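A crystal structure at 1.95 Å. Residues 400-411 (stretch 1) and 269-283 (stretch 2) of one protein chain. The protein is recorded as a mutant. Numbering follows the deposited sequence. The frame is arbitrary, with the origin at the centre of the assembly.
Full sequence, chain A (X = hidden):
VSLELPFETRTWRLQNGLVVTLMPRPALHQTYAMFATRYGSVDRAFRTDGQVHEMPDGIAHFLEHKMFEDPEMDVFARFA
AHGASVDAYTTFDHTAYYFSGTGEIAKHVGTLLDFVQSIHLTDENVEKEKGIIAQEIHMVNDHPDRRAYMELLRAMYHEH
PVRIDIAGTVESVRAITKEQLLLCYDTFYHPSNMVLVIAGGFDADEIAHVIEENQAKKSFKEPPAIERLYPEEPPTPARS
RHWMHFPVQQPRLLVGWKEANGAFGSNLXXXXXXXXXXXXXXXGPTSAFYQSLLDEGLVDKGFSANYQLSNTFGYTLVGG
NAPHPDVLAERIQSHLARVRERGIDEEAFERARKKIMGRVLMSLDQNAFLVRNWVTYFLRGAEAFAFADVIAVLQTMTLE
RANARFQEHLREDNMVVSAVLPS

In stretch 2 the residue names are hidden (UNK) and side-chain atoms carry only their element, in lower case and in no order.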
# COMPACT_ATOMS: atom_id res chain seq x y z
N GLU A 400 -0.17 -16.07 -30.31
CA GLU A 400 -0.45 -15.29 -31.55
C GLU A 400 -1.06 -13.94 -31.21
O GLU A 400 -0.65 -12.87 -31.70
CB GLU A 400 -1.41 -16.08 -32.46
CG GLU A 400 -1.91 -15.32 -33.72
CD GLU A 400 -2.65 -16.25 -34.69
OE1 GLU A 400 -3.81 -16.63 -34.41
OE2 GLU A 400 -2.06 -16.64 -35.73
N ARG A 401 -2.06 -13.98 -30.34
CA ARG A 401 -2.67 -12.72 -29.89
C ARG A 401 -1.66 -11.82 -29.16
O ARG A 401 -1.63 -10.61 -29.38
CB ARG A 401 -3.94 -13.01 -29.08
CG ARG A 401 -4.63 -11.81 -28.48
CD ARG A 401 -4.99 -10.71 -29.51
NE ARG A 401 -5.56 -9.55 -28.81
CZ ARG A 401 -5.45 -8.28 -29.21
NH1 ARG A 401 -4.78 -7.96 -30.32
NH2 ARG A 401 -5.98 -7.33 -28.48
N ALA A 402 -0.78 -12.40 -28.34
CA ALA A 402 0.26 -11.59 -27.66
C ALA A 402 1.20 -10.96 -28.70
O ALA A 402 1.56 -9.78 -28.56
CB ALA A 402 1.05 -12.43 -26.66
N ASN A 403 1.58 -11.72 -29.73
CA ASN A 403 2.39 -11.14 -30.81
C ASN A 403 1.64 -10.04 -31.58
O ASN A 403 2.22 -8.98 -31.84
CB ASN A 403 2.96 -12.21 -31.76
CG ASN A 403 4.14 -13.00 -31.14
OD1 ASN A 403 5.15 -12.43 -30.73
ND2 ASN A 403 4.00 -14.31 -31.09
N ALA A 404 0.37 -10.25 -31.92
CA ALA A 404 -0.40 -9.23 -32.66
C ALA A 404 -0.52 -7.95 -31.84
O ALA A 404 -0.40 -6.84 -32.37
CB ALA A 404 -1.79 -9.76 -33.05
N ARG A 405 -0.78 -8.08 -30.54
CA ARG A 405 -0.91 -6.88 -29.67
C ARG A 405 0.41 -6.09 -29.63
O ARG A 405 0.41 -4.87 -29.76
CB ARG A 405 -1.32 -7.32 -28.26
CG ARG A 405 -1.38 -6.20 -27.20
CD ARG A 405 -2.75 -5.54 -27.19
NE ARG A 405 -3.06 -4.57 -28.25
CZ ARG A 405 -2.98 -3.24 -28.10
NH1 ARG A 405 -3.40 -2.44 -29.06
NH2 ARG A 405 -2.49 -2.71 -26.99
N PHE A 406 1.52 -6.81 -29.45
CA PHE A 406 2.86 -6.23 -29.46
C PHE A 406 3.13 -5.44 -30.77
O PHE A 406 3.55 -4.28 -30.74
CB PHE A 406 3.92 -7.33 -29.24
CG PHE A 406 5.32 -6.80 -29.19
CD1 PHE A 406 6.01 -6.49 -30.36
CD2 PHE A 406 5.95 -6.55 -27.97
CE1 PHE A 406 7.30 -5.93 -30.31
CE2 PHE A 406 7.22 -6.00 -27.92
CZ PHE A 406 7.91 -5.70 -29.10
N GLN A 407 2.85 -6.08 -31.91
CA GLN A 407 3.09 -5.49 -33.24
C GLN A 407 2.26 -4.24 -33.53
O GLN A 407 2.74 -3.29 -34.16
CB GLN A 407 2.85 -6.56 -34.32
CG GLN A 407 3.84 -7.74 -34.26
CD GLN A 407 5.24 -7.37 -34.71
OE1 GLN A 407 5.42 -6.44 -35.49
NE2 GLN A 407 6.23 -8.12 -34.23
N GLU A 408 1.02 -4.26 -33.05
CA GLU A 408 0.05 -3.16 -33.15
C GLU A 408 0.46 -1.92 -32.36
O GLU A 408 0.20 -0.77 -32.75
CB GLU A 408 -1.27 -3.60 -32.47
CG GLU A 408 -2.32 -4.05 -33.36
CD GLU A 408 -3.53 -4.65 -32.61
OE1 GLU A 408 -3.54 -4.83 -31.34
OE2 GLU A 408 -4.50 -4.95 -33.32
N HIS A 409 0.97 -2.15 -31.17
CA HIS A 409 1.06 -1.12 -30.20
C HIS A 409 2.47 -0.74 -29.73
O HIS A 409 2.74 0.43 -29.51
CB HIS A 409 0.24 -1.51 -28.98
CG HIS A 409 0.27 -0.47 -27.90
ND1 HIS A 409 -0.12 0.82 -28.13
CD2 HIS A 409 0.65 -0.53 -26.60
CE1 HIS A 409 0.01 1.52 -27.01
NE2 HIS A 409 0.47 0.72 -26.07
N LEU A 410 3.34 -1.71 -29.47
CA LEU A 410 4.66 -1.36 -28.97
C LEU A 410 5.61 -1.17 -30.16
O LEU A 410 6.43 -2.05 -30.46
CB LEU A 410 5.17 -2.40 -27.96
CG LEU A 410 4.28 -2.55 -26.71
CD1 LEU A 410 4.82 -3.59 -25.77
CD2 LEU A 410 4.07 -1.23 -25.97
N ARG A 411 5.51 0.01 -30.79
CA ARG A 411 6.23 0.34 -32.01
C ARG A 411 7.21 1.49 -31.77
O ARG A 411 7.32 1.97 -30.66
CB ARG A 411 5.23 0.69 -33.14
CG ARG A 411 4.06 -0.31 -33.33
CD ARG A 411 3.34 -0.13 -34.70
NE ARG A 411 3.15 1.28 -35.01
CZ ARG A 411 2.16 2.03 -34.53
NH1 ARG A 411 1.24 1.50 -33.75
NH2 ARG A 411 2.08 3.32 -34.83
N UNK A 269 -11.68 -4.79 -21.93
CA UNK A 269 -11.30 -5.83 -20.96
C UNK A 269 -10.23 -6.73 -21.56
O UNK A 269 -9.23 -7.09 -20.90
c UNK A 269 -12.00 -7.97 -19.79
c UNK A 269 -14.93 -6.54 -19.43
c UNK A 269 -12.50 -6.69 -20.50
c UNK A 269 -13.47 -5.92 -19.57
N UNK A 270 -10.44 -7.14 -22.81
CA UNK A 270 -9.49 -8.06 -23.44
C UNK A 270 -8.13 -7.39 -23.66
O UNK A 270 -7.08 -7.98 -23.43
c UNK A 270 -10.07 -8.58 -24.78
c UNK A 270 -8.03 -9.33 -26.15
o UNK A 270 -7.88 -8.13 -26.47
c UNK A 270 -9.31 -9.75 -25.41
o UNK A 270 -7.18 -10.23 -26.42
N UNK A 271 -8.15 -6.17 -24.15
CA UNK A 271 -6.90 -5.47 -24.49
C UNK A 271 -6.10 -5.10 -23.22
O UNK A 271 -4.88 -5.22 -23.19
n UNK A 271 -6.23 -1.23 -26.64
c UNK A 271 -6.05 -3.52 -25.93
c UNK A 271 -7.23 -4.23 -25.30
o UNK A 271 -7.09 -2.83 -27.94
c UNK A 271 -6.51 -2.49 -26.92
N UNK A 272 -6.81 -4.65 -22.19
CA UNK A 272 -6.19 -4.35 -20.87
C UNK A 272 -5.56 -5.62 -20.23
O UNK A 272 -4.41 -5.59 -19.72
o UNK A 272 -5.54 -2.57 -18.71
c UNK A 272 -7.26 -3.72 -19.97
c UNK A 272 -6.69 -3.04 -18.72
o UNK A 272 -7.45 -2.98 -17.72
N UNK A 273 -6.28 -6.73 -20.28
CA UNK A 273 -5.79 -7.97 -19.71
C UNK A 273 -4.58 -8.48 -20.49
O UNK A 273 -3.57 -8.84 -19.90
c UNK A 273 -6.38 -10.32 -19.04
o UNK A 273 -7.97 -8.54 -18.93
c UNK A 273 -6.88 -9.04 -19.69
N UNK A 274 -4.68 -8.43 -21.81
CA UNK A 274 -3.59 -8.82 -22.66
C UNK A 274 -2.31 -7.98 -22.40
O UNK A 274 -1.22 -8.52 -22.38
c UNK A 274 -4.00 -8.72 -24.12
N UNK A 275 -2.45 -6.68 -22.20
CA UNK A 275 -1.28 -5.86 -21.89
C UNK A 275 -0.68 -6.19 -20.51
O UNK A 275 0.53 -6.09 -20.30
se UNK A 275 -0.32 -4.18 -24.54
c UNK A 275 0.94 -2.94 -23.66
c UNK A 275 -1.83 -3.87 -23.40
c UNK A 275 -1.62 -4.37 -21.99
N UNK A 276 -1.52 -6.56 -19.55
CA UNK A 276 -1.01 -6.84 -18.20
C UNK A 276 -0.03 -8.02 -18.34
O UNK A 276 1.08 -7.96 -17.79
c UNK A 276 -2.16 -7.13 -17.21
o UNK A 276 -3.01 -5.97 -17.15
c UNK A 276 -1.67 -7.43 -15.81
N UNK A 277 -0.44 -9.04 -19.10
CA UNK A 277 0.39 -10.23 -19.29
C UNK A 277 1.66 -9.87 -20.06
O UNK A 277 2.75 -10.22 -19.63
c UNK A 277 0.63 -12.54 -20.28
c UNK A 277 -1.52 -11.86 -19.20
c UNK A 277 -2.65 -12.49 -20.03
c UNK A 277 -0.34 -11.38 -20.02
N UNK A 278 1.49 -9.14 -21.16
CA UNK A 278 2.62 -8.77 -22.02
C UNK A 278 3.68 -7.93 -21.34
O UNK A 278 4.87 -8.20 -21.47
c UNK A 278 3.07 -7.82 -24.44
c UNK A 278 3.78 -9.09 -24.86
c UNK A 278 2.10 -8.07 -23.29
c UNK A 278 2.33 -7.20 -25.62
N UNK A 279 3.25 -6.91 -20.61
CA UNK A 279 4.17 -6.03 -19.88
C UNK A 279 4.92 -6.76 -18.77
O UNK A 279 6.09 -6.49 -18.52
c UNK A 279 2.93 -3.86 -20.41
c UNK A 279 3.43 -4.81 -19.34
c UNK A 279 4.06 -3.34 -21.32
c UNK A 279 2.14 -2.67 -19.77
N UNK A 280 4.26 -7.72 -18.12
CA UNK A 280 4.94 -8.54 -17.13
C UNK A 280 6.02 -9.40 -17.79
O UNK A 280 7.14 -9.51 -17.25
c UNK A 280 3.98 -9.44 -16.33
o UNK A 280 5.33 -9.83 -14.37
c UNK A 280 4.71 -10.33 -15.35
o UNK A 280 4.72 -11.54 -15.58
N UNK A 281 5.69 -9.98 -18.95
CA UNK A 281 6.63 -10.84 -19.69
C UNK A 281 7.82 -10.03 -20.20
O UNK A 281 8.94 -10.52 -20.20
c UNK A 281 5.90 -11.55 -20.89
N UNK A 282 7.56 -8.81 -20.67
CA UNK A 282 8.62 -7.96 -21.23
C UNK A 282 9.48 -7.32 -20.14
O UNK A 282 10.70 -7.22 -20.29
c UNK A 282 8.01 -6.85 -22.11
c UNK A 282 8.54 -7.77 -24.42
c UNK A 282 7.45 -7.33 -23.46
c UNK A 282 6.58 -6.28 -24.15
N UNK A 283 8.83 -6.83 -19.07
CA UNK A 283 9.47 -5.90 -18.16
C UNK A 283 9.33 -6.27 -16.66
O UNK A 283 9.87 -5.57 -15.80
c UNK A 283 10.18 -3.61 -20.24
c UNK A 283 7.80 -3.64 -20.51
c UNK A 283 10.30 -3.03 -21.51
c UNK A 283 8.93 -3.95 -19.74
c UNK A 283 9.17 -2.74 -22.25
c UNK A 283 8.79 -4.54 -18.36
c UNK A 283 7.92 -3.04 -21.75

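Position 269 carries four carbons, forked at the first with one arm two carbons long, and lies out of reach of the partner helix: Ile-269.

Position 270 has three carbons, the third bearing two oxygens, a carboxylate. Its CA-to-CB bond runs sideways, yet its end meets the edge of the Arg-401 guanidinium; the length of the arm makes it Glu-270. Two hydrogen bonds form a paired salt bridge, Arg-401 NH2 to Glu-270 OE1 at 2.9 Å and Arg-401 NE to Glu-270 OE2 at 3.0 Å, both nearly straight.

At 271 are three carbons, the third carrying an oxygen and a nitrogen, with one carbon over a face of the Arg-405 guanidinium: Gln-271. Its CG is 3.8 Å from Arg-405 CZ, while NE2 is hydrogen-bonded elsewhere in the structure.

Position 272 is shorter, two carbons with two oxygens on the second, and points away: Asp-272. At 273 one carbon bears an oxygen and a carbon, giving Thr-273, whose OG1 donates to Ile-269 O at 2.8 Å within its own helix.

Position 274 has a single carbon, CB, directed toward stretch 1 but 4.6 Å from Arg-405 CD, too far for a close contact: Ala-274.

At 275 an unbranched chain of two carbons, selenium and a terminal carbon runs past Arg-405 to His-409 and Leu-410: selenomethionine, Met-275. All three of its chi angles are m. SE lies 3.5 Å from Arg-405 CG, and CE lies 3.8 Å from His-409 CD2, at the edge of that ring, and 4.2 Å from Leu-410 CD2.

Position 276 repeats the pattern of 273 and is Thr-276, its OG1 bonded to Asp-272 O at 3.0 Å. Position 277, forked at the first carbon with one longer arm, is Ile-277, beyond contact.

At 278 four carbons, forked at the second, pack against Ala-402 and Phe-406: Leu-278. Here the backbones come closest, its CA 6.7 Å from Ala-402 CA. Its CD2 sits 4.0 Å from Ala-402 O and 4.0 Å from Phe-406 CB.

Position 279 has the same fork and is Leu-279, just grazing the interface. Position 280, two carbons and two oxygens, is Asp-280; position 281, one carbon, is Ala-281. Both are out of reach.

Position 282, again forked at the second carbon, meets Phe-406 and Leu-410: Leu-282. Its CD1 touches Leu-410 CD1 at 3.6 Å and Phe-406 CE2 at 3.8 Å, at that ring's edge. Position 283, one carbon and a six-carbon ring, is Phe-283, which makes no close contact.

The helices cross almost at right angles, their axes 10.3 Å apart at closest approach, and the two stretches bury 546 Å² in all. Small Ala-402 lies at the close approach, where Leu-278 packs against its backbone. Apolar contacts extend through Phe-406 and Leu-410 to Leu-282, while the other end is polar, with Arg-401 clamped by Glu-270. Arg-405 bridges the two regimes: its aliphatic part packs on Met-275, and its NE bonds to Glu-408 OE1 at 3.1 Å, leaving a guanidinium face for Gln-271.

Stretch 2, residues 269-283: IEQDTAMTILLDALF
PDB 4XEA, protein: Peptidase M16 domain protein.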